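Putative hydrolase (PDB 4X00) probably acts as a hydrolase of the alpha/beta hydrolase fold, possibly an aryl esterase that cleaves ester bonds. Local coordinates at residues P57-Y62 / D272-V277; R63-D68 / E99-R104; S160-H165 / A196-Q201; L173-H178 / Q229-K234. One frame throughout, in Å; residues are numbered along the deposited sequence.

Overall arrangement
In contact 1 all touching residues are buried; contacts 2, 3 and 4 are partly buried. In contact 1 an aromatic hydroxyl, a serine and aliphatic side chains join a loop to helix 266-280. Contact 2 touches it where Leu59 O meets Leu64 CD1; an arginine there holds the end of helix 87-100 against strand 63-67 of the central sheet. Contacts 3 and 4 both use helix 162-174, contact 3 at its start and contact 4 at its end. Contact 3 lies across the chain's centre from contact 1, and is a ring stack between two helix starts. Contact 4 carries Asp230 of the probable catalytic triad and relies on leucines and bridging waters.

Contact 1 of 4, residues P57-Y62 / D272-V277; sequences PRLQHY and DLSDFV. With EDO (1,2-ethanediol), chain H; EDO (1,2-ethanediol), chain J.
Two polar links centre on Ser274. Its OG, anti to the backbone N, meets Tyr62 OH at 2.9 Å in a hydrogen bond that either hydroxyl could donate. The serine oxygen lies at the edge of the tyrosine ring, near its plane. A water sits 2.6 Å from the same Ser274 OG and donates to Arg58 O, so the hydroxyl also reaches the 3-10 turn 57-59. The type I turn from Leu59 to Tyr62 brings the tyrosine round to the helix.

The apolar contacts flank these bonds. Val277 CG1 approaches Tyr62 CE1 tip to tip at 3.7 Å. Leu59 CD2 rests on Ser274 CB at 3.9 Å, and Leu59 CD1 is a looser 4.5 Å from Leu273 CD2.

This is packing between a loop and a helix of the alpha/beta hydrolase fold. Helix 266-280 lies over the central sheet: Leu273 and Val277 also touch strands 36-40 and 107-111, while Tyr62 packs on Ile37 just before strand 63-67 begins.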
loop_
_atom_site.group_PDB
_atom_site.type_symbol
_atom_site.label_atom_id
_atom_site.label_comp_id
_atom_site.label_asym_id
_atom_site.label_seq_id
_atom_site.Cartn_x
_atom_site.Cartn_y
_atom_site.Cartn_z
ATOM N N PRO A 57 8.022 -4.800 19.089
ATOM C CA PRO A 57 9.322 -4.388 19.629
ATOM C C PRO A 57 10.474 -4.718 18.678
ATOM O O PRO A 57 11.479 -3.985 18.629
ATOM C CB PRO A 57 9.440 -5.200 20.919
ATOM C CG PRO A 57 8.072 -5.500 21.315
ATOM C CD PRO A 57 7.243 -5.597 20.059
ATOM N N ARG A 58 10.324 -5.807 17.934
ATOM C CA ARG A 58 11.398 -6.309 17.066
ATOM C C ARG A 58 11.626 -5.441 15.825
ATOM O O ARG A 58 12.626 -5.600 15.130
ATOM C CB ARG A 58 11.113 -7.744 16.633
ATOM N N LEU A 59 10.712 -4.514 15.550
ATOM C CA LEU A 59 10.897 -3.581 14.447
ATOM C C LEU A 59 11.283 -2.180 14.913
ATOM O O LEU A 59 11.481 -1.302 14.080
ATOM C CB LEU A 59 9.626 -3.485 13.615
ATOM C CG LEU A 59 9.205 -4.765 12.880
ATOM C CD1 LEU A 59 7.956 -4.522 12.080
ATOM C CD2 LEU A 59 10.336 -5.231 11.947
ATOM N N GLN A 60 11.412 -1.970 16.217
ATOM C CA GLN A 60 11.559 -0.650 16.850
ATOM C C GLN A 60 12.908 0.015 16.623
ATOM O O GLN A 60 13.092 1.194 16.952
ATOM C CB GLN A 60 11.336 -0.754 18.367
ATOM C CG GLN A 60 9.921 -1.090 18.763
ATOM C CD GLN A 60 8.896 -0.231 18.047
ATOM O OE1 GLN A 60 8.890 1.000 18.179
ATOM N NE2 GLN A 60 8.036 -0.873 17.265
ATOM N N HIS A 61 13.891 -0.751 16.147
ATOM C CA HIS A 61 15.199 -0.154 15.868
ATOM C C HIS A 61 15.230 0.415 14.463
ATOM O O HIS A 61 16.225 1.036 14.073
ATOM C CB HIS A 61 16.322 -1.166 16.042
ATOM C CG HIS A 61 16.158 -2.355 15.163
ATOM N ND1 HIS A 61 15.016 -3.138 15.168
ATOM C CD2 HIS A 61 16.962 -2.866 14.204
ATOM C CE1 HIS A 61 15.136 -4.086 14.260
ATOM N NE2 HIS A 61 16.312 -3.951 13.670
ATOM N N TYR A 62 14.148 0.222 13.706
ATOM C CA TYR A 62 14.010 0.906 12.419
ATOM C C TYR A 62 13.278 2.218 12.605
ATOM O O TYR A 62 12.585 2.391 13.607
ATOM C CB TYR A 62 13.229 0.066 11.412
ATOM C CG TYR A 62 13.888 -1.255 11.128
ATOM C CD1 TYR A 62 15.157 -1.308 10.561
ATOM C CD2 TYR A 62 13.233 -2.441 11.403
ATOM C CE1 TYR A 62 15.783 -2.550 10.309
ATOM C CE2 TYR A 62 13.828 -3.674 11.150
ATOM C CZ TYR A 62 15.109 -3.715 10.591
ATOM O OH TYR A 62 15.726 -4.926 10.341
ATOM N N ASP A 272 9.597 -11.669 8.000
ATOM C CA ASP A 272 9.987 -11.508 6.601
ATOM C C ASP A 272 10.425 -10.080 6.290
ATOM O O ASP A 272 11.388 -9.872 5.544
ATOM C CB ASP A 272 8.823 -11.910 5.694
ATOM C CG ASP A 272 8.628 -13.409 5.587
ATOM O OD1 ASP A 272 9.547 -14.208 5.932
ATOM O OD2 ASP A 272 7.547 -13.800 5.116
ATOM N N LEU A 273 9.726 -9.096 6.846
ATOM C CA LEU A 273 10.057 -7.699 6.569
ATOM C C LEU A 273 11.413 -7.349 7.152
ATOM O O LEU A 273 12.280 -6.782 6.455
ATOM C CB LEU A 273 8.971 -6.774 7.125
ATOM C CG LEU A 273 9.299 -5.282 7.001
ATOM C CD1 LEU A 273 9.550 -4.873 5.515
ATOM C CD2 LEU A 273 8.170 -4.443 7.604
ATOM N N SER A 274 11.648 -7.717 8.410
ATOM C CA SER A 274 12.940 -7.366 9.010
ATOM C C SER A 274 14.085 -8.067 8.267
ATOM O O SER A 274 15.119 -7.450 7.994
ATOM C CB SER A 274 12.955 -7.717 10.502
ATOM O OG SER A 274 14.196 -7.333 11.082
ATOM N N ASP A 275 13.868 -9.332 7.897
ATOM C CA ASP A 275 14.888 -10.066 7.151
ATOM C C ASP A 275 15.157 -9.407 5.801
ATOM O O ASP A 275 16.299 -9.310 5.381
ATOM C CB ASP A 275 14.469 -11.529 6.951
ATOM C CG ASP A 275 14.496 -12.324 8.243
ATOM O OD1 ASP A 275 14.998 -11.796 9.260
ATOM O OD2 ASP A 275 14.026 -13.477 8.234
ATOM N N PHE A 276 14.109 -8.938 5.120
ATOM C CA PHE A 276 14.285 -8.300 3.840
ATOM C C PHE A 276 15.095 -7.002 3.993
ATOM O O PHE A 276 16.035 -6.726 3.212
ATOM C CB PHE A 276 12.927 -7.984 3.211
ATOM C CG PHE A 276 13.044 -7.194 1.937
ATOM C CD1 PHE A 276 13.324 -7.849 0.746
ATOM C CD2 PHE A 276 12.930 -5.806 1.915
ATOM C CE1 PHE A 276 13.476 -7.171 -0.453
ATOM C CE2 PHE A 276 13.065 -5.091 0.705
ATOM C CZ PHE A 276 13.333 -5.777 -0.478
ATOM N N VAL A 277 14.756 -6.200 5.002
ATOM C CA VAL A 277 15.457 -4.946 5.196
ATOM C C VAL A 277 16.922 -5.208 5.513
ATOM O O VAL A 277 17.808 -4.578 4.938
ATOM C CB VAL A 277 14.787 -4.087 6.317
ATOM C CG1 VAL A 277 15.634 -2.853 6.621
ATOM C CG2 VAL A 277 13.338 -3.714 5.896
HETATM C C1 EDO H . 7.518 -18.068 3.207
HETATM O O1 EDO H . 7.491 -19.089 4.231
HETATM C C2 EDO H . 7.906 -16.697 3.752
HETATM O O2 EDO H . 7.270 -16.417 5.003
HETATM C C1 EDO J . 18.546 -12.131 9.007
HETATM O O1 EDO J . 17.551 -11.775 9.972
HETATM C C2 EDO J . 18.215 -13.471 8.354
HETATM O O2 EDO J . 18.446 -14.553 9.271
HETATM O O HOH W 1 13.825 -7.969 13.611
#

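Contact 2 of 4, residues R63-D68 / E99-R104; sequences RLITYD and ESTHAR
The guanidinium of Arg63 has Ile65 CD1 over one face, 3.9 Å above the plane and offset toward the rim. At its edge, in plane, lies Thr101 O. The His102 ring has Glu99 O over the centre of one face. Arg63 CG is anti to the backbone N and the chain is extended from CG to NE, which carries the charged end across to the helix terminus. NH1 of Arg63 donates to Thr101 O at 2.8 Å, with an N-H...O angle of 150°. The donor stands above the carbonyl plane. A weak second bond runs from Arg63 NH2 to the same Thr101 O at 3.2 Å. The arginine grips a carbonyl at the C-terminal end of helix 87-100, where the helix dipole would probably welcome its charge. That helix closes with a Schellman motif, His102 having positive phi. The helix follows strand 63-67 and packs on the central sheet of the alpha/beta hydrolase fold. Thr101 OG1 accepts from Ala103 N at 3.3 Å, an ST turn, and is also bonded to Ile97 O. Ile65 CD1 meets Thr101 OG1 tip to tip at 4.1 Å. Arg63 NH2 has a second partner in Glu28, a salt bridge to strand 23-30.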
loop_
_atom_site.group_PDB
_atom_site.type_symbol
_atom_site.label_atom_id
_atom_site.label_comp_id
_atom_site.label_asym_id
_atom_site.label_seq_id
_atom_site.Cartn_x
_atom_site.Cartn_y
_atom_site.Cartn_z
ATOM N N ARG A 63 13.418 3.134 11.647
ATOM C CA ARG A 63 12.594 4.348 11.621
ATOM C C ARG A 63 11.322 4.019 10.841
ATOM O O ARG A 63 11.366 3.799 9.626
ATOM C CB ARG A 63 13.375 5.497 11.000
ATOM C CG ARG A 63 12.573 6.796 10.939
ATOM C CD ARG A 63 13.368 7.920 10.300
ATOM N NE ARG A 63 12.581 9.147 10.296
ATOM C CZ ARG A 63 12.913 10.217 9.593
ATOM N NH1 ARG A 63 14.003 10.187 8.825
ATOM N NH2 ARG A 63 12.152 11.309 9.650
ATOM N N LEU A 64 10.193 3.946 11.550
ATOM C CA LEU A 64 8.958 3.413 10.963
ATOM C C LEU A 64 8.030 4.548 10.566
ATOM O O LEU A 64 7.430 5.193 11.423
ATOM C CB LEU A 64 8.267 2.473 11.959
ATOM C CG LEU A 64 9.128 1.303 12.472
ATOM C CD1 LEU A 64 8.377 0.560 13.593
ATOM C CD2 LEU A 64 9.451 0.339 11.347
ATOM N N ILE A 65 7.917 4.776 9.269
ATOM C CA ILE A 65 7.155 5.921 8.764
ATOM C C ILE A 65 5.873 5.431 8.099
ATOM O O ILE A 65 5.920 4.560 7.224
ATOM C CB ILE A 65 7.990 6.712 7.748
ATOM C CG1 ILE A 65 9.255 7.266 8.421
ATOM C CG2 ILE A 65 7.141 7.824 7.090
ATOM C CD1 ILE A 65 10.327 7.708 7.413
ATOM N N THR A 66 4.736 6.017 8.474
ATOM C CA THR A 66 3.483 5.724 7.803
ATOM C C THR A 66 2.871 7.048 7.328
ATOM O O THR A 66 3.269 8.119 7.785
ATOM C CB THR A 66 2.479 5.000 8.732
ATOM O OG1 THR A 66 2.295 5.759 9.935
ATOM C CG2 THR A 66 2.942 3.604 9.110
ATOM N N TYR A 67 1.896 6.974 6.431
ATOM C CA TYR A 67 1.135 8.157 6.063
ATOM C C TYR A 67 -0.192 7.737 5.480
ATOM O O TYR A 67 -0.395 6.572 5.099
ATOM C CB TYR A 67 1.897 9.036 5.059
ATOM C CG TYR A 67 2.117 8.486 3.675
ATOM C CD1 TYR A 67 3.120 7.549 3.436
ATOM C CD2 TYR A 67 1.361 8.934 2.593
ATOM C CE1 TYR A 67 3.375 7.078 2.156
ATOM C CE2 TYR A 67 1.595 8.487 1.309
ATOM C CZ TYR A 67 2.637 7.563 1.086
ATOM O OH TYR A 67 2.887 7.110 -0.185
ATOM N N ASP A 68 -1.130 8.685 5.410
ATOM C CA ASP A 68 -2.404 8.440 4.756
ATOM C C ASP A 68 -2.289 8.870 3.294
ATOM O O ASP A 68 -1.835 9.987 2.978
ATOM C CB ASP A 68 -3.544 9.217 5.424
ATOM C CG ASP A 68 -3.794 8.798 6.861
ATOM O OD1 ASP A 68 -3.368 7.694 7.278
ATOM O OD2 ASP A 68 -4.403 9.597 7.599
ATOM N N GLU A 99 11.456 12.960 0.750
ATOM C CA GLU A 99 12.275 14.172 0.875
ATOM C C GLU A 99 12.126 14.861 2.232
ATOM O O GLU A 99 13.124 15.233 2.868
ATOM C CB GLU A 99 11.937 15.156 -0.242
ATOM C CG GLU A 99 12.489 14.697 -1.572
ATOM C CD GLU A 99 12.225 15.668 -2.712
ATOM O OE1 GLU A 99 12.302 16.906 -2.497
ATOM O OE2 GLU A 99 11.944 15.179 -3.834
ATOM N N SER A 100 10.887 15.029 2.679
ATOM C CA SER A 100 10.629 15.827 3.871
ATOM C C SER A 100 11.192 15.162 5.116
ATOM O O SER A 100 11.692 15.829 6.026
ATOM C CB SER A 100 9.130 16.072 4.030
ATOM O OG SER A 100 8.897 17.026 5.054
ATOM N N THR A 101 11.107 13.841 5.153
ATOM C CA THR A 101 11.612 13.083 6.283
ATOM C C THR A 101 13.130 12.933 6.225
ATOM O O THR A 101 13.757 12.493 7.186
ATOM C CB THR A 101 10.968 11.696 6.330
ATOM O OG1 THR A 101 11.292 10.993 5.125
ATOM C CG2 THR A 101 9.452 11.817 6.453
ATOM N N HIS A 102 13.723 13.341 5.105
ATOM C CA HIS A 102 15.146 13.126 4.830
ATOM C C HIS A 102 15.516 11.659 5.029
ATOM O O HIS A 102 16.638 11.341 5.430
ATOM C CB HIS A 102 16.034 14.038 5.693
ATOM C CG HIS A 102 15.760 15.492 5.476
ATOM N ND1 HIS A 102 16.382 16.229 4.490
ATOM C CD2 HIS A 102 14.888 16.334 6.081
ATOM C CE1 HIS A 102 15.926 17.469 4.515
ATOM N NE2 HIS A 102 15.016 17.557 5.468
ATOM N N ALA A 103 14.552 10.785 4.724
ATOM C CA ALA A 103 14.739 9.343 4.832
ATOM C C ALA A 103 15.874 8.893 3.921
ATOM O O ALA A 103 15.836 9.098 2.703
ATOM C CB ALA A 103 13.450 8.606 4.490
ATOM N N ARG A 104 16.879 8.279 4.532
ATOM C CA ARG A 104 18.063 7.813 3.825
ATOM C C ARG A 104 17.904 6.370 3.369
ATOM O O ARG A 104 17.755 5.476 4.203
ATOM C CB ARG A 104 19.276 7.947 4.731
#

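Contact 3 of 4, residues S160-H165 / A196-Q201; sequences SDLQTH and ASWDMQ
Asp161 OD2 is gripped by two donors, both from Thr164. Thr164 N donates at 3.0 Å to Asp161 OD2, from above the carboxylate plane, and Thr164 OG1 donates to the anti lone pair of the same oxygen at 2.6 Å. This makes Asp161 the N-cap of helix 162-174. Ser197 does the same for helix 198-204: its OG takes a nearly straight bond from Met200 N (170°) and a weak one from Asp199 N.

His165 stacks on Trp198. The imidazole and the six-membered ring lie face to face, centroids 3.4 Å apart and planes only 5° from parallel. His165 CG is anti to the backbone N, which sends the ring out over the indole. His165 NE2 lies 3.2 Å from Trp198 NE1, but the two are not hydrogen-bonded. Instead, NE2 of His165 donates in its own ring plane to Gln201 OE1 at 2.7 Å, from above the amide plane. Ring and amide are turned 85° apart. ND1 of His165 is bonded to Ala159 O, which fixes the ring's rotation and is consistent with a doubly protonated, positively charged imidazole lying on the indole. Leu162 CD1 touches the indole edge at Trp198 CZ2, 3.8 Å away.

The stack joins the first turns of helices 162-174 and 198-204. The start of helix 198-204 reaches helix 82-85, where the capping Ser197 and Met200 touch Tyr84.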
loop_
_atom_site.group_PDB
_atom_site.type_symbol
_atom_site.label_atom_id
_atom_site.label_comp_id
_atom_site.label_asym_id
_atom_site.label_seq_id
_atom_site.Cartn_x
_atom_site.Cartn_y
_atom_site.Cartn_z
ATOM N N SER A 160 -23.858 6.186 -5.784
ATOM C CA SER A 160 -24.317 7.448 -5.214
ATOM C C SER A 160 -25.256 7.230 -4.022
ATOM O O SER A 160 -25.290 8.033 -3.102
ATOM C CB SER A 160 -25.016 8.293 -6.282
ATOM O OG SER A 160 -26.147 7.599 -6.764
ATOM N N ASP A 161 -26.006 6.132 -4.030
ATOM C CA ASP A 161 -26.910 5.841 -2.916
ATOM C C ASP A 161 -26.136 5.573 -1.643
ATOM O O ASP A 161 -25.257 4.711 -1.633
ATOM C CB ASP A 161 -27.780 4.620 -3.227
ATOM C CG ASP A 161 -28.665 4.254 -2.077
ATOM O OD1 ASP A 161 -29.564 5.079 -1.764
ATOM O OD2 ASP A 161 -28.492 3.146 -1.497
ATOM N N LEU A 162 -26.463 6.264 -0.565
ATOM C CA LEU A 162 -25.663 6.194 0.645
ATOM C C LEU A 162 -25.578 4.795 1.272
ATOM O O LEU A 162 -24.477 4.312 1.546
ATOM C CB LEU A 162 -26.181 7.195 1.687
ATOM C CG LEU A 162 -25.348 7.209 2.982
ATOM C CD1 LEU A 162 -23.881 7.547 2.694
ATOM C CD2 LEU A 162 -25.915 8.230 3.988
ATOM N N GLN A 163 -26.710 4.134 1.489
ATOM C CA GLN A 163 -26.635 2.797 2.055
ATOM C C GLN A 163 -25.864 1.849 1.151
ATOM O O GLN A 163 -25.040 1.056 1.635
ATOM C CB GLN A 163 -28.018 2.217 2.329
ATOM C CG GLN A 163 -27.877 0.812 2.927
ATOM C CD GLN A 163 -29.156 0.245 3.430
ATOM O OE1 GLN A 163 -30.174 0.941 3.532
ATOM N NE2 GLN A 163 -29.125 -1.048 3.760
ATOM N N THR A 164 -26.104 1.917 -0.148
ATOM C CA THR A 164 -25.429 1.010 -1.079
ATOM C C THR A 164 -23.925 1.224 -1.010
ATOM O O THR A 164 -23.144 0.265 -1.002
ATOM C CB THR A 164 -25.902 1.245 -2.511
ATOM O OG1 THR A 164 -27.315 1.047 -2.586
ATOM C CG2 THR A 164 -25.234 0.322 -3.500
ATOM N N HIS A 165 -23.514 2.494 -0.971
ATOM C CA HIS A 165 -22.093 2.833 -0.902
ATOM C C HIS A 165 -21.446 2.270 0.364
ATOM O O HIS A 165 -20.359 1.672 0.322
ATOM C CB HIS A 165 -21.951 4.351 -0.942
ATOM C CG HIS A 165 -20.562 4.820 -1.251
ATOM N ND1 HIS A 165 -20.244 5.463 -2.434
ATOM C CD2 HIS A 165 -19.421 4.790 -0.517
ATOM C CE1 HIS A 165 -18.957 5.790 -2.420
ATOM N NE2 HIS A 165 -18.440 5.394 -1.266
ATOM N N ALA A 196 -12.730 7.631 3.529
ATOM C CA ALA A 196 -12.165 7.822 2.180
ATOM C C ALA A 196 -13.089 8.655 1.279
ATOM O O ALA A 196 -14.315 8.526 1.283
ATOM C CB ALA A 196 -11.867 6.467 1.525
ATOM N N SER A 197 -12.460 9.495 0.475
ATOM C CA SER A 197 -13.162 10.375 -0.451
ATOM C C SER A 197 -13.913 9.607 -1.526
ATOM O O SER A 197 -13.338 8.749 -2.195
ATOM C CB SER A 197 -12.145 11.322 -1.115
ATOM O OG SER A 197 -12.708 11.898 -2.296
ATOM N N TRP A 198 -15.185 9.953 -1.738
ATOM C CA TRP A 198 -15.963 9.332 -2.801
ATOM C C TRP A 198 -15.444 9.774 -4.178
ATOM O O TRP A 198 -15.579 9.044 -5.170
ATOM C CB TRP A 198 -17.442 9.690 -2.659
ATOM C CG TRP A 198 -18.111 9.045 -1.496
ATOM C CD1 TRP A 198 -17.533 8.594 -0.329
ATOM C CD2 TRP A 198 -19.507 8.780 -1.381
ATOM N NE1 TRP A 198 -18.495 8.051 0.487
ATOM C CE2 TRP A 198 -19.724 8.182 -0.123
ATOM C CE3 TRP A 198 -20.601 9.029 -2.214
ATOM C CZ2 TRP A 198 -20.990 7.756 0.283
ATOM C CZ3 TRP A 198 -21.850 8.605 -1.812
ATOM C CH2 TRP A 198 -22.039 7.982 -0.578
ATOM N N ASP A 199 -14.831 10.961 -4.245
ATOM C CA ASP A 199 -14.236 11.411 -5.514
ATOM C C ASP A 199 -13.040 10.535 -5.848
ATOM O O ASP A 199 -12.858 10.111 -6.979
ATOM C CB ASP A 199 -13.804 12.878 -5.417
ATOM C CG ASP A 199 -14.963 13.805 -5.083
ATOM O OD1 ASP A 199 -15.952 13.746 -5.831
ATOM O OD2 ASP A 199 -14.897 14.553 -4.073
ATOM N N MET A 200 -12.218 10.273 -4.839
ATOM C CA MET A 200 -11.076 9.389 -4.986
ATOM C C MET A 200 -11.559 8.006 -5.419
ATOM O O MET A 200 -11.018 7.431 -6.377
ATOM C CB MET A 200 -10.304 9.322 -3.673
ATOM C CG MET A 200 -9.114 8.375 -3.740
ATOM S SD MET A 200 -9.528 6.627 -3.443
ATOM C CE MET A 200 -10.235 6.745 -1.774
ATOM N N GLN A 201 -12.601 7.482 -4.753
ATOM C CA GLN A 201 -13.006 6.110 -5.049
ATOM C C GLN A 201 -13.450 5.912 -6.496
ATOM O O GLN A 201 -13.160 4.892 -7.121
ATOM C CB GLN A 201 -14.152 5.664 -4.147
ATOM C CG GLN A 201 -13.792 5.467 -2.697
ATOM C CD GLN A 201 -15.034 5.059 -1.955
ATOM O OE1 GLN A 201 -15.743 5.890 -1.421
ATOM N NE2 GLN A 201 -15.370 3.767 -2.019
#

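Contact 4 of 4, residues L173-H178 / Q229-K234; sequences LRLCFH and QDALVK. With EDO (1,2-ethanediol), chain G.
Helix 162-174 leads into a type I turn, Arg174 to Phe177, where Leu175 points at the loop 229-234. Leu175 CD2 rests on Ala231 CB at 3.9 Å, and Leu175 CB on Leu232 CD2 at the same distance, the leucines crossing at about a right angle. Leu175 O reaches Ala231 N through a water. At Cys176, SG touches Leu232 CD1 at 3.8 Å. A second water donates to Gln229 O and weakly to Phe177 O. His178 has Gln229 OE1 2.9 Å above one ring face, nearest CE1; the side-chain NE2 of Gln229 is hydrogen-bonded to Ala255 O.

Leu232 N closes an Asx turn onto Asp230 OD1 at 2.8 Å. Val233 N, donating to the same OD1 from above the carboxylate plane, extends it to an Asx motif. Asp230 OD2 is hydrogen-bonded to His259 ND1, consistent with Asp230 being the acid of a Ser-His-Asp triad with Ser112, its charge probably polarising the histidine. OD2 also lies close to Asp137 OD2; this probably raises one carboxylate's proton affinity, and a proton may be shared.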
loop_
_atom_site.group_PDB
_atom_site.type_symbol
_atom_site.label_atom_id
_atom_site.label_comp_id
_atom_site.label_asym_id
_atom_site.label_seq_id
_atom_site.Cartn_x
_atom_site.Cartn_y
_atom_site.Cartn_z
ATOM N N LEU A 173 -14.190 -4.432 2.516
ATOM C CA LEU A 173 -13.286 -4.644 3.658
ATOM C C LEU A 173 -13.299 -6.123 4.053
ATOM O O LEU A 173 -12.245 -6.688 4.391
ATOM C CB LEU A 173 -13.685 -3.769 4.845
ATOM C CG LEU A 173 -12.735 -3.796 6.061
ATOM C CD1 LEU A 173 -11.328 -3.377 5.682
ATOM C CD2 LEU A 173 -13.280 -2.910 7.153
ATOM N N ARG A 174 -14.459 -6.798 4.002
ATOM C CA ARG A 174 -14.488 -8.235 4.303
ATOM C C ARG A 174 -13.632 -9.014 3.315
ATOM O O ARG A 174 -12.992 -10.000 3.695
ATOM C CB ARG A 174 -15.921 -8.755 4.278
ATOM C CG ARG A 174 -16.758 -8.307 5.457
ATOM C CD ARG A 174 -16.270 -8.959 6.743
ATOM N NE ARG A 174 -17.071 -8.560 7.901
ATOM C CZ ARG A 174 -16.711 -8.761 9.166
ATOM N NH1 ARG A 174 -15.551 -9.357 9.447
ATOM N NH2 ARG A 174 -17.519 -8.368 10.147
ATOM N N LEU A 175 -13.605 -8.572 2.057
ATOM C CA LEU A 175 -12.797 -9.231 1.031
ATOM C C LEU A 175 -11.304 -9.004 1.249
ATOM O O LEU A 175 -10.490 -9.633 0.576
ATOM C CB LEU A 175 -13.202 -8.730 -0.359
ATOM C CG LEU A 175 -14.566 -9.293 -0.791
ATOM C CD1 LEU A 175 -15.024 -8.501 -2.032
ATOM C CD2 LEU A 175 -14.522 -10.798 -1.081
ATOM N N CYS A 176 -10.925 -8.114 2.160
ATOM C CA CYS A 176 -9.510 -7.857 2.387
ATOM C C CYS A 176 -8.853 -8.955 3.236
ATOM O O CYS A 176 -7.638 -8.913 3.435
ATOM C CB CYS A 176 -9.316 -6.494 3.064
ATOM S SG CYS A 176 -9.535 -5.068 1.962
ATOM N N PHE A 177 -9.643 -9.905 3.753
ATOM C CA PHE A 177 -9.103 -10.899 4.685
ATOM C C PHE A 177 -9.543 -12.291 4.328
ATOM O O PHE A 177 -10.684 -12.487 3.881
ATOM C CB PHE A 177 -9.572 -10.636 6.117
ATOM C CG PHE A 177 -9.231 -9.259 6.611
ATOM C CD1 PHE A 177 -7.990 -8.998 7.172
ATOM C CD2 PHE A 177 -10.144 -8.202 6.501
ATOM C CE1 PHE A 177 -7.663 -7.731 7.601
ATOM C CE2 PHE A 177 -9.815 -6.950 6.943
ATOM C CZ PHE A 177 -8.590 -6.699 7.489
ATOM N N HIS A 178 -8.663 -13.267 4.550
ATOM C CA HIS A 178 -9.112 -14.657 4.690
ATOM C C HIS A 178 -9.353 -14.956 6.162
ATOM O O HIS A 178 -10.433 -15.422 6.521
ATOM C CB HIS A 178 -8.088 -15.630 4.104
ATOM C CG HIS A 178 -8.508 -17.056 4.210
ATOM N ND1 HIS A 178 -9.615 -17.553 3.560
ATOM C CD2 HIS A 178 -7.966 -18.093 4.886
ATOM C CE1 HIS A 178 -9.737 -18.841 3.830
ATOM N NE2 HIS A 178 -8.749 -19.194 4.633
ATOM N N GLN A 229 -4.790 -16.815 -0.734
ATOM C CA GLN A 229 -6.244 -16.771 -0.868
ATOM C C GLN A 229 -6.764 -15.339 -1.008
ATOM O O GLN A 229 -7.936 -15.065 -0.758
ATOM C CB GLN A 229 -6.890 -17.500 0.315
ATOM C CG GLN A 229 -6.359 -18.940 0.411
ATOM C CD GLN A 229 -7.091 -19.742 1.446
ATOM O OE1 GLN A 229 -8.328 -19.850 1.407
ATOM N NE2 GLN A 229 -6.351 -20.332 2.373
ATOM N N ASP A 230 -5.905 -14.435 -1.468
ATOM C CA ASP A 230 -6.304 -13.049 -1.704
ATOM C C ASP A 230 -7.543 -13.008 -2.613
ATOM O O ASP A 230 -7.550 -13.519 -3.719
ATOM C CB ASP A 230 -5.098 -12.321 -2.316
ATOM C CG ASP A 230 -5.302 -10.817 -2.472
ATOM O OD1 ASP A 230 -6.465 -10.372 -2.596
ATOM O OD2 ASP A 230 -4.297 -10.062 -2.476
ATOM N N ALA A 231 -8.611 -12.416 -2.094
ATOM C CA ALA A 231 -9.906 -12.350 -2.781
ATOM C C ALA A 231 -10.067 -11.092 -3.619
ATOM O O ALA A 231 -11.124 -10.900 -4.209
ATOM C CB ALA A 231 -11.045 -12.463 -1.764
ATOM N N LEU A 232 -9.020 -10.264 -3.692
ATOM C CA LEU A 232 -9.124 -9.009 -4.427
ATOM C C LEU A 232 -8.097 -8.936 -5.530
ATOM O O LEU A 232 -8.431 -8.564 -6.659
ATOM C CB LEU A 232 -8.992 -7.810 -3.487
ATOM C CG LEU A 232 -10.216 -7.613 -2.590
ATOM C CD1 LEU A 232 -9.897 -6.637 -1.482
ATOM C CD2 LEU A 232 -11.451 -7.118 -3.386
ATOM N N VAL A 233 -6.854 -9.284 -5.216
ATOM C CA VAL A 233 -5.800 -9.317 -6.228
ATOM C C VAL A 233 -5.474 -10.782 -6.483
ATOM O O VAL A 233 -5.301 -11.531 -5.517
ATOM C CB VAL A 233 -4.543 -8.535 -5.764
ATOM C CG1 VAL A 233 -3.386 -8.741 -6.747
ATOM C CG2 VAL A 233 -4.863 -7.029 -5.625
ATOM N N LYS A 234 -5.432 -11.200 -7.751
ATOM C CA LYS A 234 -5.079 -12.585 -8.088
ATOM C C LYS A 234 -3.577 -12.780 -7.839
ATOM O O LYS A 234 -2.742 -12.231 -8.559
ATOM C CB LYS A 234 -5.425 -12.933 -9.547
ATOM C CG LYS A 234 -6.932 -12.896 -9.872
ATOM C CD LYS A 234 -7.161 -13.103 -11.353
ATOM C CE LYS A 234 -8.640 -13.196 -11.675
ATOM N NZ LYS A 234 -8.822 -13.284 -13.142
HETATM C C1 EDO G . -6.655 -15.979 -6.532
HETATM O O1 EDO G . -5.813 -15.798 -7.667
HETATM C C2 EDO G . -5.847 -15.962 -5.243
HETATM O O2 EDO G . -5.279 -14.684 -5.009
HETATM O O HOH W 2 -8.623 -11.657 0.784
HETATM O O HOH W 3 -9.449 -14.136 1.349
#